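Local coordinates for protein glycoside Hydrolase (Bacteroides uniformis, PDB 5T99) that probably hydrolyses galactosidic linkages of agarose-derived oligosaccharides as a family 2 glycoside hydrolase, at residues D373-A378 / N416-Q421; V430-A435 / A463-I468; C449-Y454 / D467-N472. All coordinates share one frame; numbering follows the deposited sequence.

Contact 1. Residues D373-A378 / N416-Q421. With GIF (D-galacto-isofagomine), chain C; EDO (1,2-ethanediol), chain P.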
# COMPACT_ATOMS: atom_id res chain seq x y z
N ASP A 373 -5.97 -13.50 -5.81
CA ASP A 373 -7.35 -13.08 -6.10
C ASP A 373 -8.21 -14.20 -6.70
O ASP A 373 -9.44 -14.11 -6.70
CB ASP A 373 -7.35 -11.86 -7.02
CG ASP A 373 -8.73 -11.33 -7.32
OD1 ASP A 373 -9.48 -11.03 -6.35
OD2 ASP A 373 -9.08 -11.24 -8.52
N GLU A 374 -7.57 -15.25 -7.22
CA GLU A 374 -8.29 -16.46 -7.65
C GLU A 374 -7.39 -17.69 -7.50
O GLU A 374 -6.18 -17.56 -7.46
CB GLU A 374 -8.77 -16.32 -9.11
CG GLU A 374 -7.65 -16.16 -10.13
CD GLU A 374 -8.16 -15.97 -11.55
OE1 GLU A 374 -9.00 -15.09 -11.78
OE2 GLU A 374 -7.69 -16.69 -12.45
N TRP A 375 -8.00 -18.88 -7.42
CA TRP A 375 -7.23 -20.10 -7.20
C TRP A 375 -7.25 -20.96 -8.46
O TRP A 375 -6.55 -20.62 -9.40
CB TRP A 375 -7.71 -20.85 -5.96
CG TRP A 375 -7.53 -20.12 -4.68
CD1 TRP A 375 -6.71 -19.06 -4.43
CD2 TRP A 375 -8.18 -20.43 -3.44
NE1 TRP A 375 -6.82 -18.68 -3.12
CE2 TRP A 375 -7.71 -19.50 -2.48
CE3 TRP A 375 -9.11 -21.41 -3.05
CZ2 TRP A 375 -8.15 -19.51 -1.16
CZ3 TRP A 375 -9.54 -21.42 -1.73
CH2 TRP A 375 -9.06 -20.47 -0.80
N THR A 376 -8.01 -22.06 -8.48
CA THR A 376 -8.10 -22.92 -9.67
C THR A 376 -9.18 -22.46 -10.63
O THR A 376 -9.09 -22.76 -11.81
CB THR A 376 -8.34 -24.41 -9.32
OG1 THR A 376 -9.69 -24.61 -8.85
CG2 THR A 376 -7.34 -24.91 -8.27
N LYS A 377 -10.21 -21.77 -10.12
CA LYS A 377 -11.35 -21.30 -10.92
C LYS A 377 -11.14 -19.83 -11.33
O LYS A 377 -10.90 -18.97 -10.48
CB LYS A 377 -12.66 -21.40 -10.13
CG LYS A 377 -13.10 -22.80 -9.76
CD LYS A 377 -13.74 -23.55 -10.93
CE LYS A 377 -14.97 -24.37 -10.52
NZ LYS A 377 -14.59 -25.62 -9.81
N ALA A 378 -11.29 -19.56 -12.63
CA ALA A 378 -11.03 -18.24 -13.23
C ALA A 378 -12.09 -17.19 -12.92
O ALA A 378 -13.28 -17.45 -13.08
CB ALA A 378 -10.91 -18.38 -14.75
N ASN A 416 -8.96 -13.93 -1.96
CA ASN A 416 -10.06 -12.98 -1.90
C ASN A 416 -11.18 -13.38 -2.83
O ASN A 416 -10.97 -13.51 -4.04
CB ASN A 416 -9.56 -11.59 -2.28
CG ASN A 416 -10.70 -10.64 -2.53
OD1 ASN A 416 -11.37 -10.20 -1.59
ND2 ASN A 416 -10.96 -10.33 -3.80
N GLU A 417 -12.37 -13.56 -2.26
CA GLU A 417 -13.61 -13.81 -3.03
C GLU A 417 -13.50 -14.94 -4.05
O GLU A 417 -14.07 -14.87 -5.13
CB GLU A 417 -14.08 -12.52 -3.73
CG GLU A 417 -14.31 -11.36 -2.78
CD GLU A 417 -15.03 -10.19 -3.41
OE1 GLU A 417 -14.86 -9.95 -4.63
OE2 GLU A 417 -15.75 -9.50 -2.68
N ILE A 418 -12.75 -15.98 -3.71
CA ILE A 418 -12.45 -17.05 -4.66
C ILE A 418 -13.69 -17.87 -5.03
O ILE A 418 -14.57 -18.09 -4.19
CB ILE A 418 -11.28 -17.96 -4.19
CG1 ILE A 418 -11.64 -18.86 -2.98
CG2 ILE A 418 -10.02 -17.12 -4.00
CD1 ILE A 418 -11.90 -18.21 -1.63
N LEU A 419 -13.77 -18.31 -6.28
CA LEU A 419 -14.96 -19.02 -6.79
C LEU A 419 -15.20 -20.40 -6.13
O LEU A 419 -16.34 -20.88 -6.08
CB LEU A 419 -14.91 -19.15 -8.32
CG LEU A 419 -15.47 -17.95 -9.10
CD1 LEU A 419 -15.03 -16.60 -8.53
CD2 LEU A 419 -15.08 -18.05 -10.57
N GLU A 420 -14.13 -20.98 -5.58
CA GLU A 420 -14.19 -22.24 -4.83
C GLU A 420 -15.12 -22.18 -3.60
O GLU A 420 -15.53 -23.22 -3.11
CB GLU A 420 -12.77 -22.71 -4.42
CG GLU A 420 -11.90 -23.23 -5.57
CD GLU A 420 -11.24 -22.15 -6.44
OE1 GLU A 420 -11.50 -20.93 -6.26
OE2 GLU A 420 -10.45 -22.52 -7.34
N GLN A 421 -15.47 -20.98 -3.13
CA GLN A 421 -16.53 -20.82 -2.13
C GLN A 421 -17.83 -21.57 -2.48
O GLN A 421 -18.49 -22.11 -1.58
CB GLN A 421 -16.88 -19.34 -1.94
CG GLN A 421 -15.83 -18.49 -1.25
CD GLN A 421 -16.20 -17.03 -1.36
OE1 GLN A 421 -16.77 -16.45 -0.44
NE2 GLN A 421 -15.92 -16.44 -2.52
C GIF C . -13.28 -7.21 -4.50
N GIF C . -14.59 -6.96 -3.92
O GIF C . -16.85 -3.33 -4.96
C1 GIF C . -12.61 -5.90 -4.87
O1 GIF C . -13.81 -5.61 -6.93
C2 GIF C . -13.55 -5.00 -5.67
O2 GIF C . -11.44 -6.16 -5.63
C3 GIF C . -14.86 -4.75 -4.93
C4 GIF C . -15.53 -6.08 -4.57
C5 GIF C . -15.81 -3.89 -5.77
C1 EDO P . -19.44 -8.89 -2.82
O1 EDO P . -20.50 -9.68 -2.23
C2 EDO P . -19.39 -9.07 -4.33
O2 EDO P . -18.10 -8.67 -4.79
O HOH W 1 -10.87 -18.78 -7.72
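Asp-373 and Asn-416 start the pairing of the two loops, their CA atoms 5.0 Å apart, and Glu-374 and Lys-377 follow beside Ile-418 and Leu-419 with no backbone hydrogen bond between the segments. Instead, the carboxylate of Glu-420 reaches across, turned toward Thr-376 and Lys-377 by a bend at chi2. Thr-376 OG1 donates to Glu-420 OE2 at 2.7 Å, on its anti lone pair, while Thr-376 N and Lys-377 N approach on the syn side, tilted 25° and 32° from the carboxylate plane. Glu-420 OE1 receives a water that also links Trp-375 N, Lys-377 O and, more distantly, Leu-419 N, satisfying both oxygens of this buried acid. These loops follow the third and fourth TIM-barrel strands, and the second begins with Asn-416 and Glu-417 of the galacto-isofagomine pocket. Branched Ile-418 suits this place, since two of its branches can lie against one indole: CG1 sits over the six-membered ring of Trp-375, 3.5 Å from its centroid, and CG2 nearer NE1, which bonds Ile-414 O. Asn-416 ND2 meets Asp-373 OD1 at 3.0 Å almost straight (162°), amide and carboxylate nearly coplanar; Arg-161 and Lys-379 also hold this aspartate, and Arg-346 bonds Asn-416 OD1.

Contact 2. Residues V430-A435 / A463-I468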
# COMPACT_ATOMS: atom_id res chain seq x y z
N VAL A 430 -8.88 -26.80 -1.40
CA VAL A 430 -7.92 -25.83 -1.91
C VAL A 430 -7.59 -24.84 -0.78
O VAL A 430 -6.43 -24.50 -0.58
CB VAL A 430 -8.43 -25.12 -3.19
CG1 VAL A 430 -7.36 -24.20 -3.77
CG2 VAL A 430 -8.84 -26.13 -4.26
N ALA A 431 -8.61 -24.43 -0.02
CA ALA A 431 -8.38 -23.60 1.15
C ALA A 431 -7.45 -24.27 2.19
O ALA A 431 -6.52 -23.64 2.71
CB ALA A 431 -9.69 -23.22 1.80
N LYS A 432 -7.73 -25.54 2.51
CA LYS A 432 -6.88 -26.29 3.44
C LYS A 432 -5.41 -26.35 2.94
O LYS A 432 -4.48 -26.09 3.70
CB LYS A 432 -7.42 -27.71 3.64
CG LYS A 432 -6.73 -28.48 4.76
CD LYS A 432 -7.24 -29.91 4.83
CE LYS A 432 -6.58 -30.69 5.94
NZ LYS A 432 -5.11 -30.85 5.71
N TYR A 433 -5.25 -26.67 1.66
CA TYR A 433 -3.95 -26.75 1.02
C TYR A 433 -3.10 -25.50 1.26
O TYR A 433 -1.93 -25.60 1.66
CB TYR A 433 -4.15 -27.04 -0.49
CG TYR A 433 -2.98 -26.79 -1.39
CD1 TYR A 433 -1.84 -27.59 -1.33
CD2 TYR A 433 -3.01 -25.77 -2.32
CE1 TYR A 433 -0.75 -27.36 -2.17
CE2 TYR A 433 -1.93 -25.53 -3.17
CZ TYR A 433 -0.81 -26.33 -3.09
OH TYR A 433 0.24 -26.08 -3.95
N LEU A 434 -3.70 -24.33 1.03
CA LEU A 434 -3.02 -23.05 1.24
C LEU A 434 -2.83 -22.74 2.71
O LEU A 434 -1.79 -22.23 3.10
CB LEU A 434 -3.79 -21.91 0.56
CG LEU A 434 -3.88 -22.02 -0.96
CD1 LEU A 434 -4.89 -21.03 -1.51
CD2 LEU A 434 -2.51 -21.85 -1.62
N ALA A 435 -3.84 -23.02 3.53
CA ALA A 435 -3.72 -22.81 4.96
C ALA A 435 -2.64 -23.69 5.59
O ALA A 435 -1.97 -23.25 6.52
CB ALA A 435 -5.05 -23.04 5.65
N ALA A 463 -14.56 -21.85 5.42
CA ALA A 463 -14.24 -20.89 6.49
C ALA A 463 -13.50 -21.51 7.69
O ALA A 463 -12.69 -20.85 8.34
CB ALA A 463 -15.51 -20.20 6.95
N GLN A 464 -13.75 -22.79 7.94
CA GLN A 464 -13.13 -23.52 9.03
C GLN A 464 -11.68 -23.94 8.76
O GLN A 464 -11.00 -24.38 9.67
CB GLN A 464 -13.98 -24.76 9.37
CG GLN A 464 -15.37 -24.47 9.93
CD GLN A 464 -16.42 -24.06 8.89
OE1 GLN A 464 -16.19 -24.13 7.68
NE2 GLN A 464 -17.57 -23.61 9.37
N GLN A 465 -11.21 -23.82 7.52
CA GLN A 465 -9.86 -24.26 7.14
C GLN A 465 -8.79 -23.21 7.38
O GLN A 465 -7.62 -23.52 7.31
CB GLN A 465 -9.83 -24.64 5.67
CG GLN A 465 -10.82 -25.71 5.27
CD GLN A 465 -10.66 -27.00 6.06
OE1 GLN A 465 -9.55 -27.43 6.37
NE2 GLN A 465 -11.78 -27.61 6.39
N VAL A 466 -9.19 -21.96 7.61
CA VAL A 466 -8.26 -20.90 7.99
C VAL A 466 -8.49 -20.60 9.45
O VAL A 466 -9.52 -21.01 10.02
CB VAL A 466 -8.40 -19.61 7.13
CG1 VAL A 466 -7.87 -19.86 5.73
CG2 VAL A 466 -9.84 -19.11 7.05
N ASP A 467 -7.54 -19.90 10.05
CA ASP A 467 -7.61 -19.57 11.47
C ASP A 467 -8.68 -18.51 11.78
O ASP A 467 -9.34 -18.58 12.82
CB ASP A 467 -6.23 -19.09 11.97
CG ASP A 467 -5.17 -20.18 11.93
OD1 ASP A 467 -5.41 -21.29 12.46
OD2 ASP A 467 -4.07 -19.92 11.39
N ILE A 468 -8.82 -17.52 10.90
CA ILE A 468 -9.74 -16.39 11.12
C ILE A 468 -10.49 -16.12 9.82
O ILE A 468 -9.87 -15.95 8.76
CB ILE A 468 -8.99 -15.11 11.58
CG1 ILE A 468 -8.15 -15.36 12.86
CG2 ILE A 468 -9.97 -13.99 11.86
CD1 ILE A 468 -7.15 -14.27 13.18
O HOH W 2 -3.39 -21.94 8.66
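Gln-465 makes most of the contact of the 463-468 loop with helix 427-441, and its side chain can be traced atom by atom along the helix surface. CB lies 4.1 Å from Ala-431 CB and also close to Lys-432 N, so the chain leaves its backbone directly against a helical turn. CG stays beside Lys-432 N. The chain then bends at chi2 (-57°), which lays the amide against the side chain of Lys-432: CD comes to Lys-432 CB, and Gln-465 OE1 rests on the aliphatic stem of that lysine, 3.4 Å from its CG. This is contact with methylene groups, not a hydrogen bond. The far end of the amide turns homeward, NE2 bonding Asn-461 O just before the segment, while Lys-432 NZ pairs with Asp-436 on its own helix. Cut back to an alanine here, the chain would lose its amide, which is likely to leave Asn-461 O without this donor and open a gap beside the Lys-432 stem.

Helix 427-441 belongs to the outer layer of the TIM barrel, and the loop it touches leads into barrel strand 468-472. Small residues suit the helix face here. Ala-435 CB comes to 3.1 Å from Gln-465 O, a close approach that the small alanine methyl permits, and the same methyl lies 4.3 Å from Val-466 CG1. That valine also packs on Ser-447 and Ile-414, of two adjacent barrel strands. No direct hydrogen bond spans the segments; a water donates a hydrogen bond to Ala-435 O at 2.9 Å and a weak, long one to Asp-467 OD2, whose firmer partner is Ser-447 N.

Contact 3. Residues C449-Y454 / D467-N472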
# COMPACT_ATOMS: atom_id res chain seq x y z
N CYS A 449 -8.87 -15.43 5.10
CA CYS A 449 -9.40 -15.40 3.75
C CYS A 449 -10.59 -14.45 3.73
O CYS A 449 -11.27 -14.28 4.76
CB CYS A 449 -9.81 -16.81 3.31
SG CYS A 449 -10.10 -17.03 1.53
N GLY A 450 -10.84 -13.83 2.58
CA GLY A 450 -11.95 -12.86 2.43
C GLY A 450 -13.12 -13.49 1.70
O GLY A 450 -13.01 -13.76 0.50
N PHE A 451 -14.22 -13.72 2.40
CA PHE A 451 -15.38 -14.43 1.84
C PHE A 451 -16.54 -13.50 1.48
O PHE A 451 -17.11 -12.84 2.35
CB PHE A 451 -15.90 -15.48 2.83
CG PHE A 451 -14.87 -16.51 3.22
CD1 PHE A 451 -14.31 -17.34 2.26
CD2 PHE A 451 -14.47 -16.65 4.55
CE1 PHE A 451 -13.37 -18.31 2.63
CE2 PHE A 451 -13.53 -17.60 4.92
CZ PHE A 451 -12.98 -18.44 3.96
N ASN A 452 -16.88 -13.46 0.19
CA ASN A 452 -18.04 -12.68 -0.29
C ASN A 452 -19.33 -13.47 -0.47
O ASN A 452 -20.41 -12.87 -0.50
CB ASN A 452 -17.73 -11.92 -1.58
CG ASN A 452 -17.36 -12.83 -2.74
OD1 ASN A 452 -16.86 -13.94 -2.56
ND2 ASN A 452 -17.57 -12.32 -3.96
N TYR A 453 -19.25 -14.80 -0.59
CA TYR A 453 -20.49 -15.58 -0.68
C TYR A 453 -20.94 -15.84 0.76
O TYR A 453 -20.12 -15.95 1.68
CB TYR A 453 -20.29 -16.88 -1.45
CG TYR A 453 -19.89 -16.77 -2.92
CD1 TYR A 453 -19.52 -15.57 -3.52
CD2 TYR A 453 -19.82 -17.92 -3.71
CE1 TYR A 453 -19.14 -15.50 -4.85
CE2 TYR A 453 -19.43 -17.87 -5.04
CZ TYR A 453 -19.08 -16.65 -5.60
OH TYR A 453 -18.69 -16.58 -6.92
N TYR A 454 -22.26 -15.88 0.96
CA TYR A 454 -22.84 -16.26 2.24
C TYR A 454 -24.21 -16.94 2.01
O TYR A 454 -25.05 -16.39 1.31
CB TYR A 454 -23.01 -15.04 3.16
CG TYR A 454 -23.56 -15.43 4.50
CD1 TYR A 454 -22.71 -15.77 5.55
CD2 TYR A 454 -24.93 -15.51 4.72
CE1 TYR A 454 -23.22 -16.17 6.77
CE2 TYR A 454 -25.45 -15.91 5.94
CZ TYR A 454 -24.59 -16.24 6.96
OH TYR A 454 -25.12 -16.62 8.18
N ASP A 467 -7.54 -19.90 10.05
CA ASP A 467 -7.61 -19.57 11.47
C ASP A 467 -8.68 -18.51 11.78
O ASP A 467 -9.34 -18.58 12.82
CB ASP A 467 -6.23 -19.09 11.97
CG ASP A 467 -5.17 -20.18 11.93
OD1 ASP A 467 -5.41 -21.29 12.46
OD2 ASP A 467 -4.07 -19.92 11.39
N ILE A 468 -8.82 -17.52 10.90
CA ILE A 468 -9.74 -16.39 11.12
C ILE A 468 -10.49 -16.12 9.82
O ILE A 468 -9.87 -15.95 8.76
CB ILE A 468 -8.99 -15.11 11.58
CG1 ILE A 468 -8.15 -15.36 12.86
CG2 ILE A 468 -9.97 -13.99 11.86
CD1 ILE A 468 -7.15 -14.27 13.18
N ALA A 469 -11.82 -16.08 9.92
CA ALA A 469 -12.68 -15.87 8.75
C ALA A 469 -13.01 -14.38 8.54
O ALA A 469 -13.49 -13.70 9.46
CB ALA A 469 -13.98 -16.67 8.91
N GLY A 470 -12.73 -13.88 7.33
CA GLY A 470 -13.13 -12.54 6.93
C GLY A 470 -14.40 -12.56 6.08
O GLY A 470 -14.49 -13.35 5.15
N MET A 471 -15.36 -11.69 6.39
CA MET A 471 -16.57 -11.52 5.57
C MET A 471 -16.52 -10.24 4.73
O MET A 471 -16.23 -9.16 5.25
CB MET A 471 -17.81 -11.47 6.47
CG MET A 471 -18.01 -12.72 7.29
SD MET A 471 -19.52 -12.65 8.26
CE MET A 471 -20.70 -13.20 7.05
N ASN A 472 -16.80 -10.38 3.44
CA ASN A 472 -16.91 -9.24 2.53
C ASN A 472 -18.36 -8.83 2.35
O ASN A 472 -19.15 -9.60 1.80
CB ASN A 472 -16.31 -9.57 1.17
CG ASN A 472 -14.81 -9.69 1.22
OD1 ASN A 472 -14.22 -9.84 2.29
ND2 ASN A 472 -14.18 -9.59 0.05
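Phe-451 and Gly-470 join neighbouring parallel strands of the TIM barrel, 447-451 and 468-472, the two strands of a beta-alpha-beta unit whose short helix is 456-459. Three backbone bonds hold the pair. Gly-470 N gives to Cys-449 O at 3.0 Å, Gly-470 O accepts Phe-451 N at 2.8 Å, and Asn-472 N gives to Phe-451 O at 2.7 Å with a nearly straight N-H (176°). Phe-451 O is also approached by Met-471 CA in a longer C-H···O contact. Gly-470 thus spends both its amide and its carbonyl on one neighbour, and glycine fits well because a beta carbon there would come within 2.9 Å of Cys-449 O. Gly-450 uses its own backbone groups on the other side, toward Gly-415 and Glu-417 of the preceding strand and its loop, while Ala-469 bonds the backbone of Pro-489 and Tyr-491 next door.

Buried Asn-472 is an apt residue because its amide offers both a donor and an acceptor. OD1 accepts from Ser-493 OG, and ND2 binds Glu-417 OE2, a pocket carboxylate, with a weak second bond to Asn-416 OD1. Asn-472 CB leans on Asn-452, whose OD1 is taken by Gln-421 NE2. Lys-474 NZ bonds both Asn-452 O and Asn-472 O just beyond the paired strands.

Phe-451, Ala-469 and Met-471 point to one face of the sheet, toward helices 456-459 and 478-484. Phe-451 turns its ring edge to Ala-469, CE2 lying 4.1 Å from CB. Beyond the strand, Tyr-454 sends OH to Glu-480, and Met-471, bent at chi3 (84°), brings its CE to 3.6 Å from Tyr-454 CD1.

All three contacts lie in the TIM barrel domain, with contact centres 11 to 13 Å apart. Both segments of contact 1 come earlier in the chain than those of contacts 2 and 3, whose second segments overlap at Asp-467 and Ile-468. Contact 1 joins loops after strands 366-370 and 409-416, contact 2 ties helix 427-441 of the outer layer to the approach to strand 468-472, and contact 3 pairs that strand with 447-451. Trp-375 of contact 1 packs on Val-430, Ala-431 and Leu-434, and Glu-417 N bonds Gly-450 O. Contact 1 holds Asn-416 and Glu-417 of the galacto-isofagomine pocket, contact 3 reaches it through Asn-472 ND2 and Glu-417, and contact 2 packs helix and loop away from it.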